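Local coordinates for protein tRNA (Guanosine-2'-O-)-methyltransferase (Aquifex aeolicus, PDB 1ZJR) that transfers a methyl group from S-adenosyl-L-methionine to the 2'-oxygen of guanosine 18 in a subset of tRNAs, acting as a homodimer, at residues Asp47-Leu52 against Ile164-Gln169. Residues are numbered along the deposited sequence; the frame is centred on the assembly and turned at random.
Sequences DAVGVL and ILYEAQ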
loop_
_atom_site.group_PDB
_atom_site.type_symbol
_atom_site.label_atom_id
_atom_site.label_comp_id
_atom_site.label_asym_id
_atom_site.label_seq_id
_atom_site.Cartn_x
_atom_site.Cartn_y
_atom_site.Cartn_z
ATOM N N ASP A 47 6.217 -1.560 -3.197
ATOM C CA ASP A 47 7.407 -1.018 -3.851
ATOM C C ASP A 47 7.344 -1.214 -5.367
ATOM O O ASP A 47 7.712 -0.321 -6.143
ATOM C CB ASP A 47 8.654 -1.703 -3.277
ATOM C CG ASP A 47 9.898 -1.471 -4.115
ATOM O OD1 ASP A 47 10.374 -0.313 -4.194
ATOM O OD2 ASP A 47 10.400 -2.458 -4.697
ATOM N N ALA A 48 6.861 -2.381 -5.782
ATOM C CA ALA A 48 6.754 -2.725 -7.198
ATOM C C ALA A 48 5.812 -1.842 -8.004
ATOM O O ALA A 48 6.116 -1.504 -9.150
ATOM C CB ALA A 48 6.326 -4.194 -7.348
ATOM N N VAL A 49 4.669 -1.477 -7.428
ATOM C CA VAL A 49 3.708 -0.653 -8.151
ATOM C C VAL A 49 3.852 0.838 -7.960
ATOM O O VAL A 49 3.099 1.607 -8.548
ATOM C CB VAL A 49 2.247 -1.030 -7.815
ATOM C CG1 VAL A 49 1.933 -2.399 -8.386
ATOM C CG2 VAL A 49 2.019 -0.995 -6.303
ATOM N N GLY A 50 4.809 1.255 -7.137
ATOM C CA GLY A 50 5.002 2.675 -6.933
ATOM C C GLY A 50 4.344 3.250 -5.699
ATOM O O GLY A 50 4.200 4.466 -5.585
ATOM N N VAL A 51 3.926 2.393 -4.773
ATOM C CA VAL A 51 3.305 2.891 -3.556
ATOM C C VAL A 51 4.409 3.448 -2.664
ATOM O O VAL A 51 5.442 2.801 -2.457
ATOM C CB VAL A 51 2.544 1.780 -2.798
ATOM C CG1 VAL A 51 2.152 2.276 -1.401
ATOM C CG2 VAL A 51 1.286 1.396 -3.574
ATOM N N LEU A 52 4.181 4.644 -2.137
ATOM C CA LEU A 52 5.161 5.299 -1.274
ATOM C C LEU A 52 4.797 5.222 0.207
ATOM O O LEU A 52 5.682 5.224 1.064
ATOM C CB LEU A 52 5.312 6.773 -1.670
ATOM C CG LEU A 52 6.316 7.591 -0.844
ATOM C CD1 LEU A 52 7.720 7.059 -1.055
ATOM C CD2 LEU A 52 6.237 9.055 -1.254
ATOM N N ILE A 164 -5.029 -6.614 -6.756
ATOM C CA ILE A 164 -5.717 -5.332 -6.747
ATOM C C ILE A 164 -4.770 -4.195 -7.103
ATOM O O ILE A 164 -5.098 -3.352 -7.937
ATOM C CB ILE A 164 -6.357 -5.061 -5.379
ATOM C CG1 ILE A 164 -7.345 -6.188 -5.047
ATOM C CG2 ILE A 164 -7.081 -3.708 -5.400
ATOM C CD1 ILE A 164 -7.849 -6.172 -3.599
ATOM N N LEU A 165 -3.591 -4.165 -6.485
ATOM C CA LEU A 165 -2.640 -3.102 -6.787
ATOM C C LEU A 165 -2.204 -3.100 -8.248
ATOM O O LEU A 165 -1.882 -2.045 -8.800
ATOM C CB LEU A 165 -1.409 -3.193 -5.882
ATOM C CG LEU A 165 -1.633 -2.709 -4.444
ATOM C CD1 LEU A 165 -0.351 -2.886 -3.641
ATOM C CD2 LEU A 165 -2.051 -1.230 -4.461
ATOM N N TYR A 166 -2.182 -4.265 -8.889
ATOM C CA TYR A 166 -1.772 -4.265 -10.287
ATOM C C TYR A 166 -2.895 -3.854 -11.228
ATOM O O TYR A 166 -2.651 -3.517 -12.390
ATOM C CB TYR A 166 -1.124 -5.600 -10.672
ATOM C CG TYR A 166 0.381 -5.481 -10.562
ATOM C CD1 TYR A 166 1.135 -4.906 -11.595
ATOM C CD2 TYR A 166 1.042 -5.822 -9.379
ATOM C CE1 TYR A 166 2.508 -4.670 -11.444
ATOM C CE2 TYR A 166 2.408 -5.589 -9.220
ATOM C CZ TYR A 166 3.134 -5.014 -10.251
ATOM O OH TYR A 166 4.484 -4.777 -10.079
ATOM N N GLU A 167 -4.129 -3.864 -10.730
ATOM C CA GLU A 167 -5.229 -3.370 -11.545
ATOM C C GLU A 167 -5.053 -1.849 -11.457
ATOM O O GLU A 167 -5.233 -1.123 -12.439
ATOM C CB GLU A 167 -6.584 -3.781 -10.969
ATOM C CG GLU A 167 -7.759 -3.020 -11.576
ATOM C CD GLU A 167 -7.867 -3.174 -13.086
ATOM O OE1 GLU A 167 -8.622 -2.392 -13.702
ATOM O OE2 GLU A 167 -7.208 -4.073 -13.657
ATOM N N ALA A 168 -4.676 -1.374 -10.268
ATOM C CA ALA A 168 -4.439 0.053 -10.064
ATOM C C ALA A 168 -3.272 0.498 -10.951
ATOM O O ALA A 168 -3.294 1.587 -11.541
ATOM C CB ALA A 168 -4.118 0.333 -8.589
ATOM N N GLN A 169 -2.252 -0.349 -11.040
ATOM C CA GLN A 169 -1.075 -0.065 -11.858
ATOM C C GLN A 169 -1.473 0.064 -13.325
ATOM O O GLN A 169 -1.049 0.988 -14.019
ATOM C CB GLN A 169 -0.045 -1.189 -11.692
ATOM C CG GLN A 169 1.218 -1.071 -12.557
ATOM C CD GLN A 169 1.019 -1.588 -13.971
ATOM O OE1 GLN A 169 0.276 -2.540 -14.192
ATOM N NE2 GLN A 169 1.697 -0.974 -14.933
#
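V49 drives one methyl of its fork onto the ring of Y166 and turns the other to L165, an example of how a branched side chain in the last turn of one helix can serve two partners on a neighbouring helix. The aromatic part is a CH-pi contact: CG1 of V49 stands 3.5 Å from the centroid of the Y166 ring, 19° from its normal, and is displaced toward the CE2-CZ bond. CE2 itself lies 3.3 Å from CG1, a tight approach. The tyrosine reaches this position with chi1 at -96°, off a staggered value, which brings the phenol across although its CB does not head for the other segment. At the ring's edge, near its plane, A48 CB meets the hydroxyl OH of Y166 at 3.3 Å, so neighbouring residues of one helix address a face and the rim of the same ring.

The remaining contacts are aliphatic. V49 CG2 meets CD1 of L165 at 4.0 Å, the two side chains crossing at about a right angle, while CG1 also rests against CB of Q169, whose bent chain then leads its amide away. Deeper, V51 CG2 touches L165 CD2 at 4.3 Å. Between the two valines the chain turns at G50, whose positive phi (97°) belongs to a Schellman motif following the last helical turn, and the CB atoms of V49 and V51 both point toward helix 157-174.

Helix 36-49 thus packs beside helix 157-174 in the SPOUT methyltransferase domain. On the sheet side, V51, at the start of strand 51-57, and L165 both touch V28 of strand 26-31, and L165 also reaches L123 of strand 121-126, so the helix pair rests on the parallel sheet.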